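Acetylxylan esterase / glucomannan deacetylase (Cellvibrio japonicus, PDB 2WAA) removes acetyl groups from acetylated xylan and glucomannan, acting as a carbohydrate esterase in the breakdown of plant cell wall polysaccharides. Local coordinates at residues A[134-139]-A[227-232]; A[189-194]-A[235-240]. All blocks are in the same frame, centred on the assembly; numbering follows the deposited sequence. Where two conformers were deposited one is given.

Interaction 1 (A[134-139]-A[227-232])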
ATOM      1  N   LYS A 134       7.086  -6.885  10.009  1.00  9.18           N
ATOM      2  CA  LYS A 134       5.870  -6.549   9.259  1.00  8.36           C
ATOM      3  C   LYS A 134       5.410  -5.141   9.659  1.00  8.30           C
ATOM      4  O   LYS A 134       5.277  -4.866  10.850  1.00  7.63           O
ATOM      5  CB  LYS A 134       4.776  -7.523   9.642  1.00  8.64           C
ATOM      6  CG  LYS A 134       5.014  -8.893   8.970  1.00  9.43           C
ATOM      7  CD  LYS A 134       4.028  -9.941   9.506  1.00 12.98           C
ATOM      8  CE  LYS A 134       4.447 -11.327   9.041  1.00 23.11           C
ATOM      9  NZ  LYS A 134       5.789 -11.762   9.707  1.00 29.27           N
ATOM     10  N   ILE A 135       5.163  -4.286   8.664  1.00  7.53           N
ATOM     11  CA  ILE A 135       4.629  -2.960   8.904  1.00  8.04           C
ATOM     12  C   ILE A 135       3.277  -2.849   8.161  1.00  7.74           C
ATOM     13  O   ILE A 135       3.104  -3.398   7.079  1.00  8.44           O
ATOM     14  CB  ILE A 135       5.576  -1.928   8.335  1.00  7.54           C
ATOM     15  CG1 ILE A 135       6.940  -1.992   9.059  1.00  7.47           C
ATOM     16  CG2 ILE A 135       4.992  -0.506   8.439  1.00 10.36           C
ATOM     17  CD1 ILE A 135       8.032  -1.281   8.256  1.00 12.73           C
ATOM     18  N   LEU A 136       2.375  -2.094   8.757  1.00  8.08           N
ATOM     19  CA  LEU A 136       1.107  -1.694   8.159  1.00  6.77           C
ATOM     20  C   LEU A 136       1.128  -0.152   8.145  1.00  6.22           C
ATOM     21  O   LEU A 136       1.279   0.455   9.186  1.00  5.85           O
ATOM     22  CB  LEU A 136      -0.047  -2.177   9.057  1.00  6.57           C
ATOM     23  CG  LEU A 136      -1.421  -1.567   8.678  1.00  6.39           C
ATOM     24  CD1 LEU A 136      -1.866  -1.939   7.255  1.00  8.92           C
ATOM     25  CD2 LEU A 136      -2.430  -2.132   9.699  1.00  8.70           C
ATOM     26  N   VAL A 137       0.891   0.467   6.990  1.00  5.68           N
ATOM     27  CA  VAL A 137       0.815   1.936   6.901  1.00  6.33           C
ATOM     28  C   VAL A 137      -0.629   2.297   6.512  1.00  6.34           C
ATOM     29  O   VAL A 137      -1.133   1.831   5.491  1.00  6.95           O
ATOM     30  CB  VAL A 137       1.750   2.499   5.846  1.00  5.85           C
ATOM     31  CG1 VAL A 137       1.796   4.052   5.923  1.00  7.04           C
ATOM     32  CG2 VAL A 137       3.184   1.937   6.028  1.00  8.10           C
ATOM     33  N   LEU A 138      -1.243   3.157   7.313  1.00  6.37           N
ATOM     34  CA  LEU A 138      -2.654   3.573   7.095  1.00  6.82           C
ATOM     35  C   LEU A 138      -2.645   5.047   6.673  1.00  7.07           C
ATOM     36  O   LEU A 138      -1.943   5.880   7.280  1.00  9.08           O
ATOM     37  CB  LEU A 138      -3.448   3.485   8.398  1.00  6.01           C
ATOM     38  CG  LEU A 138      -3.427   2.113   9.066  1.00  8.29           C
ATOM     39  CD1 LEU A 138      -4.102   2.106  10.447  1.00 10.08           C
ATOM     40  CD2 LEU A 138      -4.038   1.078   8.158  1.00  8.05           C
ATOM     41  N   GLY A 139      -3.424   5.404   5.669  1.00  7.84           N
ATOM     42  CA  GLY A 139      -3.412   6.805   5.308  1.00  7.57           C
ATOM     43  C   GLY A 139      -4.257   7.156   4.090  1.00  7.29           C
ATOM     44  O   GLY A 139      -5.213   6.471   3.743  1.00  7.42           O
ATOM     45  N   ASP A 227       4.049  -5.830  13.239  1.00  7.65           N
ATOM     46  CA  ASP A 227       4.861  -5.435  14.390  1.00  8.48           C
ATOM     47  C   ASP A 227       4.754  -3.925  14.582  1.00  8.83           C
ATOM     48  O   ASP A 227       4.833  -3.431  15.699  1.00  9.11           O
ATOM     49  CB  ASP A 227       6.300  -5.738  14.073  1.00  8.00           C
ATOM     50  CG  ASP A 227       6.543  -7.221  13.915  1.00 12.13           C
ATOM     51  OD1 ASP A 227       6.257  -7.941  14.876  1.00 13.36           O
ATOM     52  OD2 ASP A 227       6.995  -7.644  12.831  1.00 12.27           O
ATOM     53  N   LEU A 228       4.603  -3.196  13.470  1.00  7.63           N
ATOM     54  CA  LEU A 228       4.501  -1.726  13.522  1.00  7.91           C
ATOM     55  C   LEU A 228       3.361  -1.252  12.625  1.00  8.14           C
ATOM     56  O   LEU A 228       3.249  -1.678  11.462  1.00  7.47           O
ATOM     57  CB  LEU A 228       5.788  -1.115  13.026  1.00  8.33           C
ATOM     58  CG  LEU A 228       5.778   0.350  12.578  1.00  8.15           C
ATOM     59  CD1 LEU A 228       5.576   1.251  13.752  1.00  8.81           C
ATOM     60  CD2 LEU A 228       7.114   0.732  11.917  1.00  8.06           C
ATOM     61  N   ILE A 229       2.521  -0.368  13.175  1.00  7.01           N
ATOM     62  CA  ILE A 229       1.457   0.262  12.428  1.00  8.01           C
ATOM     63  C   ILE A 229       1.733   1.773  12.404  1.00  7.06           C
ATOM     64  O   ILE A 229       1.883   2.409  13.446  1.00  8.94           O
ATOM     65  CB  ILE A 229       0.077   0.011  13.046  1.00  9.06           C
ATOM     66  CG1 ILE A 229      -0.155  -1.497  13.193  1.00  8.81           C
ATOM     67  CG2 ILE A 229      -1.020   0.754  12.216  1.00  9.56           C
ATOM     68  CD1 ILE A 229      -1.414  -1.846  13.844  1.00  9.98           C
ATOM     69  N   ILE A 230       1.788   2.342  11.219  1.00  6.05           N
ATOM     70  CA  ILE A 230       1.949   3.801  11.119  1.00  6.97           C
ATOM     71  C   ILE A 230       0.628   4.357  10.695  1.00  7.51           C
ATOM     72  O   ILE A 230       0.104   3.923   9.670  1.00  8.91           O
ATOM     73  CB  ILE A 230       2.993   4.128  10.037  1.00  6.11           C
ATOM     74  CG1 ILE A 230       4.330   3.493  10.476  1.00  8.88           C
ATOM     75  CG2 ILE A 230       3.160   5.692   9.858  1.00  8.97           C
ATOM     76  CD1 ILE A 230       5.338   3.411   9.377  1.00  8.88           C
ATOM     77  N   SER A 231       0.104   5.349  11.416  1.00  7.57           N
ATOM     78  CA  SER A 231      -1.116   5.993  10.932  1.00  8.57           C
ATOM     79  C   SER A 231      -0.770   7.421  10.514  1.00  8.91           C
ATOM     80  O   SER A 231      -0.372   8.215  11.358  1.00  9.39           O
ATOM     81  CB  SER A 231      -2.152   6.039  12.051  1.00 10.00           C
ATOM     82  OG  SER A 231      -3.333   6.635  11.532  1.00 11.65           O
ATOM     83  N   ALA A 232      -0.900   7.715   9.219  1.00  8.90           N
ATOM     84  CA  ALA A 232      -0.542   9.001   8.606  1.00  8.56           C
ATOM     85  C   ALA A 232      -1.806   9.655   8.011  1.00  8.69           C
ATOM     86  O   ALA A 232      -1.720  10.396   7.005  1.00 10.04           O
ATOM     87  CB  ALA A 232       0.501   8.734   7.502  1.00  8.77           C
TER
HETATM   88  O   HOH W   1       6.670 -10.117  12.649  1.00 29.70           O
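Lys134 O is gripped by two successive amides at the start of the pairing: Asp227 N reaches it at 2.9 Å, tilted out of the carbonyl plane, and Leu228 N at 3.2 Å, within that plane. Asp227 returns a bond through its side chain. With CG anti to its own carbonyl carbon (chi1 -65°), the carboxylate turns to Lys134, and Asp227 OD2 takes Lys134 N at 2.9 Å on its anti side. A water makes a short contact with the same OD2 and is only weakly held by Lys134 NZ, whose firmer partner is Gln132 O.

From Leu136 onward the bonding is regular parallel ladder: Leu136 N to Leu228 O, Ile230 N to Leu136 O, Leu138 N to Ile230 O and Ala232 N to Leu138 O, with N-H...O angles all above 160°. The two short strand segments run nearly parallel, their directions 14° apart.

Side chains pack on both faces. On one, Ile135 and Leu228 run alongside each other, Ile135 CG1 lying 4.0 Å from Leu228 CD2, while Ile135 CG2 meets Ile230 CD1. On the other, Ile229 CG2 is shared: Leu138 CD1 slants across to it at 3.8 Å, and Leu136 CD2 approaches it at 4.1 Å.

This is the interior of the parallel sheet of an SGNH (GDSL-like) hydrolase domain. Strand 133-139 is bonded on its other edge to strand 177-183 through Ile135, Val137 and Gly139. Helix 167-174 packs on Ile135 and Val137, and helix 319-337 lies against Leu228 and Ile230, on the same face of the sheet.

Interaction 2 (A[189-194]-A[235-240]). With ACT (acetate ion), chain C.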
ATOM      1  N   LEU A 189      -9.975  10.492   8.538  1.00  7.54           N
ATOM      2  CA  LEU A 189     -10.383   9.767   9.711  1.00  8.31           C
ATOM      3  C   LEU A 189     -11.906   9.938   9.940  1.00  9.64           C
ATOM      4  O   LEU A 189     -12.619   8.976  10.295  1.00  9.41           O
ATOM      5  CB  LEU A 189      -9.637  10.319  10.943  1.00  8.51           C
ATOM      6  CG  LEU A 189     -10.017   9.626  12.230  1.00  8.97           C
ATOM      7  CD1 LEU A 189      -9.383   8.210  12.291  1.00  9.32           C
ATOM      8  CD2 LEU A 189      -9.515  10.465  13.385  1.00  5.95           C
ATOM      9  N   ILE A 190     -12.381  11.162   9.704  1.00 10.41           N
ATOM     10  CA  ILE A 190     -13.816  11.482   9.874  1.00 11.85           C
ATOM     11  C   ILE A 190     -14.540  12.068   8.679  1.00 10.45           C
ATOM     12  O   ILE A 190     -15.781  12.035   8.640  1.00 12.42           O
ATOM     13  CB  ILE A 190     -14.101  12.359  11.120  1.00 11.71           C
ATOM     14  CG1 ILE A 190     -13.665  13.810  10.895  1.00 13.04           C
ATOM     15  CG2 ILE A 190     -13.448  11.733  12.396  1.00 13.92           C
ATOM     16  CD1 ILE A 190     -14.056  14.717  12.110  1.00 13.99           C
ATOM     17  N   ARG A 191     -13.821  12.620   7.709  1.00 10.62           N
ATOM     18  CA  ARG A 191     -14.482  13.159   6.505  1.00  9.87           C
ATOM     19  C   ARG A 191     -13.528  13.219   5.343  1.00  9.92           C
ATOM     20  O   ARG A 191     -12.287  13.227   5.523  1.00 10.28           O
ATOM     21  CB  ARG A 191     -15.037  14.573   6.765  1.00  8.61           C
ATOM     22  CG  ARG A 191     -13.940  15.585   7.030  1.00  9.43           C
ATOM     23  CD  ARG A 191     -14.566  16.938   7.550  1.00 14.00           C
ATOM     24  NE  ARG A 191     -13.552  17.952   7.885  1.00 15.99           N
ATOM     25  CZ  ARG A 191     -13.850  19.177   8.339  1.00 19.10           C
ATOM     26  NH1 ARG A 191     -15.144  19.538   8.474  1.00 18.53           N
ATOM     27  NH2 ARG A 191     -12.879  20.054   8.630  1.00 13.90           N
ATOM     28  N   SER A 192     -14.091  13.230   4.141  1.00  9.81           N
ATOM     29  CA  SER A 192     -13.316  13.374   2.934  1.00 10.02           C
ATOM     30  C   SER A 192     -12.949  14.837   2.651  1.00 11.10           C
ATOM     31  O   SER A 192     -13.467  15.749   3.321  1.00 11.88           O
ATOM     32  CB  SER A 192     -14.102  12.759   1.786  1.00 10.19           C
ATOM     33  OG  SER A 192     -14.408  11.394   2.094  1.00 10.27           O
ATOM     34  N   TRP A 193     -12.028  15.055   1.709  1.00 10.38           N
ATOM     35  CA  TRP A 193     -11.503  16.400   1.398  1.00 11.14           C
ATOM     36  C   TRP A 193     -12.630  17.395   1.080  1.00 12.78           C
ATOM     37  O   TRP A 193     -12.502  18.603   1.345  1.00 12.14           O
ATOM     38  CB  TRP A 193     -10.538  16.323   0.222  1.00 10.56           C
ATOM     39  CG  TRP A 193     -11.201  15.984  -1.064  1.00 12.08           C
ATOM     40  CD1 TRP A 193     -11.501  14.748  -1.555  1.00 11.98           C
ATOM     41  CD2 TRP A 193     -11.714  16.939  -2.005  1.00 16.73           C
ATOM     42  NE1 TRP A 193     -12.149  14.878  -2.805  1.00 14.49           N
ATOM     43  CE2 TRP A 193     -12.281  16.219  -3.082  1.00 16.48           C
ATOM     44  CE3 TRP A 193     -11.723  18.340  -2.039  1.00 18.71           C
ATOM     45  CZ2 TRP A 193     -12.863  16.862  -4.186  1.00 21.49           C
ATOM     46  CZ3 TRP A 193     -12.316  18.982  -3.145  1.00 20.89           C
ATOM     47  CH2 TRP A 193     -12.868  18.245  -4.194  1.00 21.95           C
ATOM     48  N   ASN A 194     -13.710  16.870   0.520  1.00 12.34           N
ATOM     49  CA  ASN A 194     -14.830  17.688   0.049  1.00 14.05           C
ATOM     50  C   ASN A 194     -15.860  17.927   1.138  1.00 14.32           C
ATOM     51  O   ASN A 194     -16.916  18.510   0.852  1.00 17.81           O
ATOM     52  CB  ASN A 194     -15.508  17.044  -1.194  1.00 12.97           C
ATOM     53  CG  ASN A 194     -15.988  15.618  -0.900  1.00 11.14           C
ATOM     54  OD1 ASN A 194     -16.121  15.254   0.263  1.00 13.00           O
ATOM     55  ND2 ASN A 194     -16.244  14.810  -1.941  1.00 17.33           N
ATOM     56  N   THR A 235      -4.734  14.668   6.298  1.00  7.79           N
ATOM     57  CA  THR A 235      -4.759  15.747   5.306  1.00  9.46           C
ATOM     58  C   THR A 235      -6.208  16.074   4.906  1.00  9.46           C
ATOM     59  O   THR A 235      -6.606  17.242   4.876  1.00  9.92           O
ATOM     60  CB  THR A 235      -4.036  15.337   4.054  1.00  8.65           C
ATOM     61  OG1 THR A 235      -2.689  14.997   4.423  1.00 12.41           O
ATOM     62  CG2 THR A 235      -3.994  16.496   3.032  1.00  9.82           C
ATOM     63  N   ASN A 236      -6.992  15.063   4.587  1.00  8.80           N
ATOM     64  CA  ASN A 236      -8.311  15.365   3.997  1.00  9.20           C
ATOM     65  C   ASN A 236      -9.305  15.856   5.035  1.00 10.09           C
ATOM     66  O   ASN A 236     -10.223  16.629   4.714  1.00 10.04           O
ATOM     67  CB  ASN A 236      -8.810  14.147   3.190  1.00  8.96           C
ATOM     68  CG  ASN A 236      -7.870  13.835   2.038  1.00  7.22           C
ATOM     69  OD1 ASN A 236      -7.557  14.734   1.231  1.00  9.69           O
ATOM     70  ND2 ASN A 236      -7.335  12.576   1.985  1.00  7.93           N
ATOM     71  N   ASP A 237      -9.157  15.401   6.282  1.00 11.38           N
ATOM     72  CA  ASP A 237      -9.994  15.921   7.356  1.00 11.29           C
ATOM     73  C   ASP A 237      -9.834  17.427   7.517  1.00 12.44           C
ATOM     74  O   ASP A 237     -10.768  18.115   7.975  1.00 12.48           O
ATOM     75  CB  ASP A 237      -9.646  15.280   8.692  1.00 11.43           C
ATOM     76  CG  ASP A 237      -9.952  13.800   8.705  1.00 12.30           C
ATOM     77  OD1 ASP A 237     -11.156  13.453   8.573  1.00 10.70           O
ATOM     78  OD2 ASP A 237      -8.987  13.000   8.812  1.00  9.56           O
ATOM     79  N   PHE A 238      -8.614  17.919   7.241  1.00 12.53           N
ATOM     80  CA  PHE A 238      -8.282  19.364   7.411  1.00 13.00           C
ATOM     81  C   PHE A 238      -8.480  20.198   6.146  1.00 14.90           C
ATOM     82  O   PHE A 238      -8.329  21.433   6.171  1.00 14.49           O
ATOM     83  CB  PHE A 238      -6.824  19.519   7.939  1.00 13.03           C
ATOM     84  CG  PHE A 238      -6.695  19.142   9.385  1.00 12.41           C
ATOM     85  CD1 PHE A 238      -6.958  17.837   9.782  1.00 14.38           C
ATOM     86  CD2 PHE A 238      -6.392  20.075  10.356  1.00 12.19           C
ATOM     87  CE1 PHE A 238      -6.881  17.462  11.121  1.00 11.43           C
ATOM     88  CE2 PHE A 238      -6.310  19.732  11.690  1.00 11.38           C
ATOM     89  CZ  PHE A 238      -6.561  18.424  12.101  1.00 13.63           C
ATOM     90  N   SER A 239      -8.835  19.544   5.045  1.00 15.63           N
ATOM     91  CA  SER A 239      -9.008  20.270   3.780  0.50 16.89           C
ATOM     92  C   SER A 239     -10.123  21.297   3.829  1.00 18.14           C
ATOM     93  O   SER A 239      -9.936  22.431   3.381  1.00 18.22           O
ATOM     94  CB  SER A 239      -9.208  19.304   2.619  0.50 16.97           C
ATOM     95  OG  SER A 239      -8.025  18.576   2.470  0.50 15.10           O
ATOM     96  N   PRO A 240     -11.283  20.924   4.385  1.00 18.70           N
ATOM     97  CA  PRO A 240     -12.312  21.958   4.480  1.00 20.37           C
ATOM     98  C   PRO A 240     -12.001  23.043   5.513  1.00 21.69           C
ATOM     99  O   PRO A 240     -12.509  24.151   5.365  1.00 24.34           O
ATOM    100  CB  PRO A 240     -13.565  21.184   4.941  1.00 19.55           C
ATOM    101  CG  PRO A 240     -13.259  19.702   4.633  1.00 19.93           C
ATOM    102  CD  PRO A 240     -11.781  19.597   4.836  1.00 19.00           C
TER
HETATM  103  C   ACT C1343      -5.132  13.035  -0.534  1.00 15.00           C
HETATM  104  O   ACT C1343      -5.432  13.552  -1.667  1.00 15.14           O
HETATM  105  OXT ACT C1343      -5.679  11.936  -0.281  1.00 13.71           O
HETATM  106  CH3 ACT C1343      -4.186  13.668   0.451  1.00 15.63           C
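Asp237 presents its carboxylate to three consecutive backbone amides of the loop 189-194, and this is the tight part of the contact. Asp237 OD2 receives Leu189 N at 2.7 Å through its syn lone pair; Asp237 OD1 receives both Ile190 N, at 2.8 Å, and Arg191 N, which comes nearly along the C-O bond. Both oxygens of this buried acid are gripped twice, since Tyr248 OH also bonds OD2. Arg191 then doubles back, its CG lodged between backbone N and carbonyl carbon (chi1 65°) and the chain extended beyond, until Arg191 NE (2.8 Å) and NH2 (2.9 Å) both reach Asp237 O, which lies in the guanidinium plane.

On the solvent side, exposed Trp193 and Pro240 meet the opposite segment through van der Waals contacts. Pro240 CG sits 3.7 Å above one face of the Arg191 guanidinium, toward its rim, and Trp193 CB approaches Asn236 OD1, but the indole leads away.

Asn236, an inferred transition-state stabiliser, donates N-H groups from ND2 to Arg187 O and to OXT of an acetate ion, probably from the crystallisation liquor, consistent with an oxyanion-hole role. Helix 245-262 packs on Leu189 and Ile190, while helix 278-295 meets Phe238 of the short, weakly bonded helical turn 235-238.

Overall arrangement
Interactions 1 and 2 belong to one catalytic domain, with centres about 20 Å apart, and are joined by the chain: strand 228-231 of interaction 1 leads into helix 235-238 of interaction 2. The partner strand 133-139 likewise leads to Ser141, the inferred nucleophile, so both C-terminal strand ends point to the active site. The separations support this: Gly139 is about 8 Å from the side chains of Ser141 and Asn236, and the Asn236 side chain is about 6 Å from that of Ser141 and about 3 Å from Gly186, the other inferred stabiliser. The acetate bound by Asn236 is also hydrogen-bonded to Ser141 N, Gly186 N and His316 NE2, a position consistent with the probable catalytic centre.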